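Local atomic coordinates of multicopper oxidase (Arthrobacter sp. FB24, PDB entry 3GDC), a protein that probably couples the one-electron oxidation of laccase-type substrates to the reduction of dioxygen to water, using several copper ions. Residues W57-R62 with H88-H93; F227-P232 with L237-Y242; F268-T273 with L278-F283. One frame throughout, in Å; residues are numbered along the deposited sequence.

Overall arrangement
All three contacts lie in series along the chain, the 57-62/88-93 pair in the first multicopper oxidase range and the other two in the second. Within one chain contacts 1 and 3 are far apart, their centres about 25 Å from each other on opposite sides of the chain's centre. The trimer brings them together: His93 of contact 1 and His271 of contact 3 on a neighbouring subunit bind the same copper, so the copper cluster is built at subunit interfaces. Contact 2, a hairpin, comes within about 8 Å of contact 3 (nearest atoms) and touches the third subunit as contact 3 does. Its Phe227 side chain lies about 8 Å from a bound copper.

Contact 1. Residues W57-R62 with H88-H93; sequences WSYNGR and HTIHFH. With CU (copper (II) ion), chain D; CU (copper (II) ion), chain E.
Trp57 and His88 both turn CG beside the backbone N and anti to the carbonyl carbon (chi1 -68° and -64°), and with both CB atoms directed at the opposite segment the two side chains cross at about a right angle. It is the imidazole that presents its edge: His88 CE1 lies over one face of the indole, off toward the rim, 3.6 Å from Trp57 CE3. The planes stand at 65°, an edge-to-face (T-shaped) pair. The adjoining ring atom, His88 ND1, holds a copper at 2.1 Å, so the indole packs directly against a metal ligand.

Further along, Tyr59 reaches across with its phenol end. Its OH donates to Thr89 O at 2.8 Å, approaching in the carbonyl plane, while the flank of the ring slides past Ile90, Tyr59 CE1 lying 3.8 Å from Ile90 CG1. One polar and one apolar touch thus tie down the backbone between His88 and the His91-Phe92-His93 run. Thr89 turns its hydroxyl away, to Gly102 O and His134 N.

Cys133 and His141 complete the copper of His88, a Cys-His2 ligand set consistent with a type 1 site. His93 NE2 binds a second copper at 2.0 Å, shared with His132 and with His271 of the second subunit, and His91 NE2 binds a further copper together with His222 of that subunit; His91-Phe92-His93 is the His-X-His motif familiar from the trinuclear cluster of multicopper oxidases.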
loop_
_atom_site.group_PDB
_atom_site.type_symbol
_atom_site.label_atom_id
_atom_site.label_comp_id
_atom_site.label_asym_id
_atom_site.label_seq_id
_atom_site.Cartn_x
_atom_site.Cartn_y
_atom_site.Cartn_z
ATOM N N TRP A 57 -11.966 -25.855 -0.708
ATOM C CA TRP A 57 -10.931 -26.702 -0.154
ATOM C C TRP A 57 -10.624 -26.059 1.192
ATOM O O TRP A 57 -10.194 -24.899 1.245
ATOM C CB TRP A 57 -9.684 -26.665 -1.028
ATOM C CG TRP A 57 -9.826 -27.303 -2.378
ATOM C CD1 TRP A 57 -10.781 -28.200 -2.780
ATOM C CD2 TRP A 57 -8.961 -27.111 -3.502
ATOM N NE1 TRP A 57 -10.567 -28.566 -4.093
ATOM C CE2 TRP A 57 -9.457 -27.913 -4.558
ATOM C CE3 TRP A 57 -7.823 -26.324 -3.724
ATOM C CZ2 TRP A 57 -8.848 -27.953 -5.822
ATOM C CZ3 TRP A 57 -7.212 -26.370 -4.974
ATOM C CH2 TRP A 57 -7.732 -27.171 -6.010
ATOM N N SER A 58 -10.856 -26.788 2.271
ATOM C CA SER A 58 -10.794 -26.185 3.595
ATOM C C SER A 58 -9.985 -27.014 4.574
ATOM O O SER A 58 -9.972 -28.241 4.501
ATOM C CB SER A 58 -12.202 -25.993 4.159
ATOM O OG SER A 58 -12.830 -27.239 4.382
ATOM N N TYR A 59 -9.333 -26.328 5.501
ATOM C CA TYR A 59 -8.720 -26.980 6.647
ATOM C C TYR A 59 -9.771 -27.144 7.745
ATOM O O TYR A 59 -10.329 -26.146 8.229
ATOM C CB TYR A 59 -7.567 -26.136 7.179
ATOM C CG TYR A 59 -6.391 -25.944 6.254
ATOM C CD1 TYR A 59 -5.614 -27.032 5.824
ATOM C CD2 TYR A 59 -6.003 -24.660 5.859
ATOM C CE1 TYR A 59 -4.516 -26.845 4.991
ATOM C CE2 TYR A 59 -4.880 -24.464 5.034
ATOM C CZ TYR A 59 -4.149 -25.565 4.603
ATOM O OH TYR A 59 -3.043 -25.374 3.796
ATOM N N ASN A 60 -10.034 -28.396 8.132
ATOM C CA ASN A 60 -11.006 -28.732 9.186
ATOM C C ASN A 60 -12.433 -28.252 8.894
ATOM O O ASN A 60 -13.205 -27.958 9.821
ATOM C CB ASN A 60 -10.535 -28.221 10.562
ATOM C CG ASN A 60 -9.389 -29.043 11.138
ATOM O OD1 ASN A 60 -8.932 -30.011 10.529
ATOM N ND2 ASN A 60 -8.917 -28.651 12.315
ATOM N N GLY A 61 -12.772 -28.177 7.609
ATOM C CA GLY A 61 -14.152 -27.911 7.179
ATOM C C GLY A 61 -14.665 -26.515 7.465
ATOM O O GLY A 61 -15.878 -26.306 7.579
ATOM N N ARG A 62 -13.750 -25.559 7.592
ATOM C CA ARG A 62 -14.123 -24.155 7.784
ATOM C C ARG A 62 -13.201 -23.257 6.968
ATOM O O ARG A 62 -12.022 -23.585 6.751
ATOM C CB ARG A 62 -14.048 -23.766 9.268
ATOM C CG ARG A 62 -12.702 -24.066 9.913
ATOM C CD ARG A 62 -12.137 -22.795 10.559
ATOM N NE ARG A 62 -12.491 -22.728 11.940
ATOM C CZ ARG A 62 -12.124 -21.791 12.804
ATOM N NH1 ARG A 62 -11.368 -20.742 12.464
ATOM N NH2 ARG A 62 -12.559 -21.916 14.034
ATOM N N HIS A 88 -1.945 -31.213 -1.486
ATOM C CA HIS A 88 -1.968 -29.953 -0.748
ATOM C C HIS A 88 -0.755 -29.892 0.176
ATOM O O HIS A 88 -0.062 -30.904 0.403
ATOM C CB HIS A 88 -3.254 -29.832 0.104
ATOM C CG HIS A 88 -4.525 -29.766 -0.690
ATOM N ND1 HIS A 88 -4.805 -28.738 -1.566
ATOM C CD2 HIS A 88 -5.597 -30.597 -0.728
ATOM C CE1 HIS A 88 -5.983 -28.954 -2.130
ATOM N NE2 HIS A 88 -6.489 -30.068 -1.628
ATOM N N THR A 89 -0.495 -28.707 0.720
ATOM C CA THR A 89 0.520 -28.546 1.750
ATOM C C THR A 89 -0.006 -27.568 2.815
ATOM O O THR A 89 -1.130 -27.035 2.699
ATOM C CB THR A 89 1.863 -27.979 1.178
ATOM O OG1 THR A 89 1.695 -26.604 0.840
ATOM C CG2 THR A 89 2.348 -28.748 -0.053
ATOM N N ILE A 90 0.795 -27.337 3.847
ATOM C CA ILE A 90 0.622 -26.149 4.674
ATOM C C ILE A 90 1.940 -25.403 4.701
ATOM O O ILE A 90 2.973 -25.931 5.155
ATOM C CB ILE A 90 0.192 -26.427 6.139
ATOM C CG1 ILE A 90 -0.997 -27.395 6.221
ATOM C CG2 ILE A 90 -0.109 -25.094 6.860
ATOM C CD1 ILE A 90 -1.408 -27.761 7.666
ATOM N N HIS A 91 1.892 -24.169 4.212
ATOM C CA HIS A 91 3.005 -23.263 4.307
ATOM C C HIS A 91 2.722 -22.219 5.387
ATOM O O HIS A 91 1.742 -21.463 5.303
ATOM C CB HIS A 91 3.246 -22.577 2.961
ATOM C CG HIS A 91 4.219 -21.457 3.051
ATOM N ND1 HIS A 91 5.548 -21.655 3.359
ATOM C CD2 HIS A 91 4.052 -20.121 2.933
ATOM C CE1 HIS A 91 6.165 -20.489 3.395
ATOM N NE2 HIS A 91 5.278 -19.542 3.148
ATOM N N PHE A 92 3.570 -22.173 6.403
ATOM C CA PHE A 92 3.403 -21.211 7.483
ATOM C C PHE A 92 4.210 -19.939 7.240
ATOM O O PHE A 92 5.321 -19.991 6.709
ATOM C CB PHE A 92 3.833 -21.825 8.824
ATOM C CG PHE A 92 2.797 -22.701 9.441
ATOM C CD1 PHE A 92 1.934 -22.197 10.417
ATOM C CD2 PHE A 92 2.673 -24.032 9.052
ATOM C CE1 PHE A 92 0.963 -23.010 10.998
ATOM C CE2 PHE A 92 1.693 -24.852 9.631
ATOM C CZ PHE A 92 0.842 -24.333 10.598
ATOM N N HIS A 93 3.648 -18.803 7.641
ATOM C CA HIS A 93 4.408 -17.569 7.756
ATOM C C HIS A 93 4.981 -17.576 9.162
ATOM O O HIS A 93 4.250 -17.511 10.143
ATOM C CB HIS A 93 3.520 -16.340 7.523
ATOM C CG HIS A 93 3.226 -16.068 6.081
ATOM N ND1 HIS A 93 3.520 -14.861 5.484
ATOM C CD2 HIS A 93 2.679 -16.844 5.114
ATOM C CE1 HIS A 93 3.147 -14.896 4.218
ATOM N NE2 HIS A 93 2.641 -16.092 3.965
HETATM CU CU CU D . -3.655 -27.069 -1.933
HETATM CU CU CU E . 1.890 -16.447 2.110
#

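Contact 2. Residues F227-P232 with L237-Y242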
loop_
_atom_site.group_PDB
_atom_site.type_symbol
_atom_site.label_atom_id
_atom_site.label_comp_id
_atom_site.label_asym_id
_atom_site.label_seq_id
_atom_site.Cartn_x
_atom_site.Cartn_y
_atom_site.Cartn_z
ATOM N N PHE A 227 -10.913 5.378 15.864
ATOM C CA PHE A 227 -9.523 5.351 15.454
ATOM C C PHE A 227 -8.839 4.224 16.214
ATOM O O PHE A 227 -9.261 3.875 17.321
ATOM C CB PHE A 227 -8.842 6.685 15.759
ATOM C CG PHE A 227 -9.041 7.711 14.690
ATOM C CD1 PHE A 227 -10.290 8.290 14.496
ATOM C CD2 PHE A 227 -7.987 8.080 13.856
ATOM C CE1 PHE A 227 -10.484 9.226 13.488
ATOM C CE2 PHE A 227 -8.179 9.021 12.847
ATOM C CZ PHE A 227 -9.429 9.584 12.671
ATOM N N PHE A 228 -7.829 3.629 15.598
ATOM C CA PHE A 228 -7.107 2.522 16.229
ATOM C C PHE A 228 -5.609 2.713 16.085
ATOM O O PHE A 228 -5.155 3.385 15.157
ATOM C CB PHE A 228 -7.537 1.171 15.629
ATOM C CG PHE A 228 -7.508 1.126 14.124
ATOM C CD1 PHE A 228 -6.329 0.825 13.446
ATOM C CD2 PHE A 228 -8.676 1.357 13.382
ATOM C CE1 PHE A 228 -6.286 0.783 12.053
ATOM C CE2 PHE A 228 -8.642 1.304 11.993
ATOM C CZ PHE A 228 -7.442 1.012 11.330
ATOM N N HIS A 229 -4.844 2.125 17.009
ATOM C CA HIS A 229 -3.411 1.997 16.825
ATOM C C HIS A 229 -3.152 0.746 16.021
ATOM O O HIS A 229 -3.788 -0.282 16.253
ATOM C CB HIS A 229 -2.677 1.934 18.168
ATOM C CG HIS A 229 -2.532 3.272 18.825
ATOM N ND1 HIS A 229 -3.386 3.717 19.810
ATOM C CD2 HIS A 229 -1.658 4.279 18.600
ATOM C CE1 HIS A 229 -3.029 4.934 20.182
ATOM N NE2 HIS A 229 -1.982 5.299 19.462
ATOM N N TYR A 230 -2.255 0.840 15.049
ATOM C CA TYR A 230 -1.974 -0.296 14.189
ATOM C C TYR A 230 -0.535 -0.786 14.346
ATOM O O TYR A 230 0.407 0.014 14.341
ATOM C CB TYR A 230 -2.270 0.041 12.724
ATOM C CG TYR A 230 -2.075 -1.119 11.791
ATOM C CD1 TYR A 230 -2.910 -2.239 11.850
ATOM C CD2 TYR A 230 -1.064 -1.103 10.840
ATOM C CE1 TYR A 230 -2.730 -3.313 10.983
ATOM C CE2 TYR A 230 -0.884 -2.170 9.968
ATOM C CZ TYR A 230 -1.714 -3.263 10.043
ATOM O OH TYR A 230 -1.525 -4.322 9.190
ATOM N N TYR A 231 -0.389 -2.099 14.483
ATOM C CA TYR A 231 0.908 -2.742 14.655
ATOM C C TYR A 231 1.123 -3.725 13.519
ATOM O O TYR A 231 0.606 -4.840 13.584
ATOM C CB TYR A 231 0.962 -3.525 15.973
ATOM C CG TYR A 231 0.679 -2.738 17.223
ATOM C CD1 TYR A 231 1.711 -2.402 18.094
ATOM C CD2 TYR A 231 -0.620 -2.369 17.563
ATOM C CE1 TYR A 231 1.460 -1.695 19.246
ATOM C CE2 TYR A 231 -0.889 -1.656 18.733
ATOM C CZ TYR A 231 0.158 -1.325 19.562
ATOM O OH TYR A 231 -0.079 -0.633 20.717
ATOM N N PRO A 232 1.858 -3.311 12.467
ATOM C CA PRO A 232 2.067 -4.146 11.281
ATOM C C PRO A 232 2.714 -5.473 11.663
ATOM O O PRO A 232 3.723 -5.478 12.367
ATOM C CB PRO A 232 3.030 -3.325 10.412
ATOM C CG PRO A 232 3.034 -1.966 10.965
ATOM C CD PRO A 232 2.489 -1.983 12.351
ATOM N N LEU A 237 6.107 -3.801 19.745
ATOM C CA LEU A 237 5.282 -3.436 20.895
ATOM C C LEU A 237 4.826 -1.984 20.849
ATOM O O LEU A 237 4.018 -1.559 21.668
ATOM C CB LEU A 237 6.031 -3.720 22.199
ATOM C CG LEU A 237 6.355 -5.185 22.514
ATOM C CD1 LEU A 237 7.067 -5.270 23.859
ATOM C CD2 LEU A 237 5.121 -6.092 22.494
ATOM N N THR A 238 5.354 -1.239 19.884
ATOM C CA THR A 238 4.972 0.155 19.655
ATOM C C THR A 238 4.280 0.279 18.293
ATOM O O THR A 238 4.784 -0.248 17.295
ATOM C CB THR A 238 6.197 1.089 19.710
ATOM O OG1 THR A 238 7.064 0.814 18.602
ATOM C CG2 THR A 238 6.977 0.850 20.994
ATOM N N PRO A 239 3.120 0.974 18.249
ATOM C CA PRO A 239 2.357 1.049 17.002
ATOM C C PRO A 239 2.977 1.951 15.933
ATOM O O PRO A 239 3.716 2.901 16.241
ATOM C CB PRO A 239 0.981 1.561 17.453
ATOM C CG PRO A 239 1.242 2.324 18.692
ATOM C CD PRO A 239 2.454 1.694 19.352
ATOM N N SER A 240 2.690 1.629 14.678
ATOM C CA SER A 240 3.236 2.371 13.559
ATOM C C SER A 240 2.369 3.577 13.214
ATOM O O SER A 240 2.868 4.591 12.719
ATOM C CB SER A 240 3.402 1.461 12.338
ATOM O OG SER A 240 2.158 1.169 11.709
ATOM N N GLU A 241 1.074 3.447 13.482
ATOM C CA GLU A 241 0.072 4.404 13.008
ATOM C C GLU A 241 -1.062 4.549 14.001
ATOM O O GLU A 241 -1.350 3.632 14.755
ATOM C CB GLU A 241 -0.511 3.951 11.658
ATOM C CG GLU A 241 0.377 4.262 10.457
ATOM C CD GLU A 241 -0.280 3.960 9.114
ATOM O OE1 GLU A 241 -1.342 4.547 8.813
ATOM O OE2 GLU A 241 0.289 3.153 8.338
ATOM N N TYR A 242 -1.706 5.713 13.991
ATOM C CA TYR A 242 -2.974 5.896 14.677
ATOM C C TYR A 242 -3.929 6.434 13.613
ATOM O O TYR A 242 -3.725 7.534 13.099
ATOM C CB TYR A 242 -2.818 6.881 15.844
ATOM C CG TYR A 242 -4.072 7.103 16.665
ATOM C CD1 TYR A 242 -4.622 6.071 17.424
ATOM C CD2 TYR A 242 -4.696 8.357 16.709
ATOM C CE1 TYR A 242 -5.763 6.259 18.193
ATOM C CE2 TYR A 242 -5.849 8.558 17.488
ATOM C CZ TYR A 242 -6.369 7.502 18.230
ATOM O OH TYR A 242 -7.502 7.660 19.003
#
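Tyr230 O accepts the backbone N of Ser240 from across the hairpin, Ser240 N to Tyr230 O being 2.8 Å. The Ser240 hydroxyl packs on a proline ring, its OG 3.2 Å from Pro232 CD. Tyr230 N donates to Glu241 O at 2.9 Å. Tyr230 O thus takes Ser240 N, while Glu241 N, buried here, has no partner in the model, an irregularity resembling a beta bulge. This is the antiparallel hairpin of strands 228-232 and 241-243 at the margin of a six-stranded sheet, with strand 253-258 on the far side of 228-232.

On the face that carries His229 and Tyr242, the rings cluster with Phe227. Tyr242 swings its ring away from its own N (chi1 -178°), which sets CD1 over the centre of the imidazole, with Tyr242 CD1 3.4 Å from His229 CE1 and the planes inclined at 38°. Phe227 CB sits over the Tyr242 ring in a CH-pi contact, 3.6 Å from Tyr242 CZ. Pro239 wedges beside them: its CG meets His229 CD2 at 3.5 Å, while its CB lies over the face of the Tyr231 ring. Beyond, Pro125 of the third subunit packs on both Phe227 and Tyr242.

Contact 3. Residues F268-T273 with L278-F283. With CU (copper (II) ion), chain G; CU (copper (II) ion), chain J.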
loop_
_atom_site.group_PDB
_atom_site.type_symbol
_atom_site.label_atom_id
_atom_site.label_comp_id
_atom_site.label_asym_id
_atom_site.label_seq_id
_atom_site.Cartn_x
_atom_site.Cartn_y
_atom_site.Cartn_z
ATOM N N PHE A 268 -18.074 -1.106 9.803
ATOM C CA PHE A 268 -16.692 -1.358 9.401
ATOM C C PHE A 268 -16.710 -2.093 8.071
ATOM O O PHE A 268 -17.594 -2.929 7.821
ATOM C CB PHE A 268 -15.874 -2.075 10.491
ATOM C CG PHE A 268 -16.232 -3.519 10.698
ATOM C CD1 PHE A 268 -15.383 -4.534 10.239
ATOM C CD2 PHE A 268 -17.391 -3.871 11.382
ATOM C CE1 PHE A 268 -15.720 -5.886 10.429
ATOM C CE2 PHE A 268 -17.726 -5.202 11.582
ATOM C CZ PHE A 268 -16.884 -6.217 11.107
ATOM N N HIS A 269 -15.766 -1.749 7.196
ATOM C CA HIS A 269 -15.764 -2.307 5.843
ATOM C C HIS A 269 -14.473 -1.977 5.116
ATOM O O HIS A 269 -13.687 -1.143 5.571
ATOM C CB HIS A 269 -16.952 -1.753 5.036
ATOM C CG HIS A 269 -17.001 -0.260 4.991
ATOM N ND1 HIS A 269 -16.350 0.480 4.029
ATOM C CD2 HIS A 269 -17.622 0.634 5.798
ATOM C CE1 HIS A 269 -16.573 1.765 4.243
ATOM N NE2 HIS A 269 -17.336 1.882 5.315
ATOM N N ALA A 270 -14.258 -2.614 3.974
ATOM C CA ALA A 270 -13.180 -2.195 3.084
ATOM C C ALA A 270 -13.465 -0.770 2.621
ATOM O O ALA A 270 -14.611 -0.437 2.319
ATOM C CB ALA A 270 -13.107 -3.112 1.885
ATOM N N HIS A 271 -12.441 0.073 2.570
ATOM C CA HIS A 271 -12.627 1.395 1.978
ATOM C C HIS A 271 -12.461 1.335 0.452
ATOM O O HIS A 271 -12.406 2.360 -0.227
ATOM C CB HIS A 271 -11.735 2.458 2.628
ATOM C CG HIS A 271 -12.350 3.825 2.625
ATOM N ND1 HIS A 271 -12.703 4.472 1.460
ATOM C CD2 HIS A 271 -12.705 4.653 3.637
ATOM C CE1 HIS A 271 -13.238 5.644 1.753
ATOM N NE2 HIS A 271 -13.250 5.780 3.067
ATOM N N LYS A 272 -12.371 0.113 -0.068
ATOM C CA LYS A 272 -12.533 -0.148 -1.491
ATOM C C LYS A 272 -14.003 -0.511 -1.687
ATOM O O LYS A 272 -14.434 -1.617 -1.356
ATOM C CB LYS A 272 -11.611 -1.286 -1.946
ATOM C CG LYS A 272 -11.687 -1.566 -3.448
ATOM C CD LYS A 272 -10.575 -0.860 -4.178
ATOM C CE LYS A 272 -11.000 -0.424 -5.573
ATOM N NZ LYS A 272 -11.715 -1.462 -6.355
ATOM N N THR A 273 -14.764 0.437 -2.225
ATOM C CA THR A 273 -16.229 0.364 -2.271
ATOM C C THR A 273 -16.787 -0.881 -2.981
ATOM O O THR A 273 -17.766 -1.460 -2.526
ATOM C CB THR A 273 -16.842 1.670 -2.858
ATOM O OG1 THR A 273 -16.686 1.689 -4.283
ATOM C CG2 THR A 273 -16.152 2.879 -2.259
ATOM N N LEU A 278 -19.958 -5.966 -2.122
ATOM C CA LEU A 278 -20.014 -7.383 -2.454
ATOM C C LEU A 278 -19.687 -8.300 -1.254
ATOM O O LEU A 278 -19.377 -9.470 -1.429
ATOM C CB LEU A 278 -19.146 -7.692 -3.671
ATOM C CG LEU A 278 -19.629 -7.092 -5.003
ATOM C CD1 LEU A 278 -18.603 -7.303 -6.108
ATOM C CD2 LEU A 278 -20.982 -7.670 -5.374
ATOM N N GLY A 279 -19.780 -7.749 -0.044
ATOM C CA GLY A 279 -19.841 -8.560 1.164
ATOM C C GLY A 279 -18.916 -8.190 2.300
ATOM O O GLY A 279 -19.129 -8.623 3.432
ATOM N N TRP A 280 -17.889 -7.395 2.014
ATOM C CA TRP A 280 -16.926 -6.998 3.043
ATOM C C TRP A 280 -17.423 -5.716 3.742
ATOM O O TRP A 280 -16.874 -4.626 3.591
ATOM C CB TRP A 280 -15.503 -6.950 2.437
ATOM C CG TRP A 280 -14.324 -6.482 3.296
ATOM C CD1 TRP A 280 -13.046 -6.270 2.835
ATOM C CD2 TRP A 280 -14.300 -6.139 4.695
ATOM N NE1 TRP A 280 -12.243 -5.820 3.844
ATOM C CE2 TRP A 280 -12.978 -5.728 4.998
ATOM C CE3 TRP A 280 -15.259 -6.138 5.723
ATOM C CZ2 TRP A 280 -12.591 -5.321 6.275
ATOM C CZ3 TRP A 280 -14.875 -5.731 6.996
ATOM C CH2 TRP A 280 -13.550 -5.322 7.260
ATOM N N MET A 281 -18.511 -5.880 4.496
ATOM C CA MET A 281 -19.041 -4.833 5.362
ATOM C C MET A 281 -19.799 -5.439 6.542
ATOM O O MET A 281 -20.395 -6.506 6.428
ATOM C CB MET A 281 -19.927 -3.843 4.579
ATOM C CG MET A 281 -21.189 -4.412 3.991
ATOM S SD MET A 281 -22.255 -3.164 3.180
ATOM C CE MET A 281 -22.202 -1.830 4.331
ATOM N N GLY A 282 -19.741 -4.753 7.675
ATOM C CA GLY A 282 -20.472 -5.157 8.871
ATOM C C GLY A 282 -20.611 -3.998 9.842
ATOM O O GLY A 282 -20.303 -2.851 9.501
ATOM N N PHE A 283 -21.090 -4.307 11.045
ATOM C CA PHE A 283 -21.190 -3.335 12.127
ATOM C C PHE A 283 -20.533 -3.857 13.389
ATOM O O PHE A 283 -20.575 -5.066 13.661
ATOM C CB PHE A 283 -22.651 -3.085 12.501
ATOM C CG PHE A 283 -23.448 -2.404 11.439
ATOM C CD1 PHE A 283 -23.303 -1.037 11.212
ATOM C CD2 PHE A 283 -24.371 -3.125 10.688
ATOM C CE1 PHE A 283 -24.062 -0.394 10.225
ATOM C CE2 PHE A 283 -25.134 -2.493 9.707
ATOM C CZ PHE A 283 -24.975 -1.130 9.475
HETATM CU CU CU G . -18.395 3.466 5.527
HETATM CU CU CU J . -14.446 7.199 4.136
#
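Phe268 and Gly282 form the hydrogen-bonded pair that joins strands 264-269 and 281-287 antiparallel. Phe268 N donates to Gly282 O and Gly282 N to Phe268 O, each at 2.8 Å. One step on, at the non-hydrogen-bonded pair His269-Met281, the two CB atoms pack together, and past it a weak bond runs from Ala270 N to Trp280 O as the strands part.

Apolar and aromatic contacts gather round Trp280, whose CG lies anti to the backbone N (chi1 177°), laying the indole along the end of the opposite strand. Ala270 CB stands over its five-membered ring, 3.3 Å from Trp280 CD1, and His269 CA covers the six-membered ring on the same face, both CH-pi contacts. At the indole's edge Phe268 CD1 comes within 3.5 Å of Trp280 CZ3, the two planes at 72°. The Phe268 ring also lies over Gly282 N.

Metal ligands project from 268-273. His269 ND1 donates to Ala270 O at 2.6 Å, the oxygen close to the imidazole plane; this bond and the copper at His269 NE2, 1.9 Å away, together hold the ring's rotation. His271 NE2 binds another copper at 2.1 Å. The first copper is shared with His224 and with His134 of the third subunit, the second with His93 and His132 of that subunit. Sheet pairing, the indole platform and the ND1 bond are consistent with a well-held strand end and following loop that offer His269 and His271 to copper sites shared between subunits.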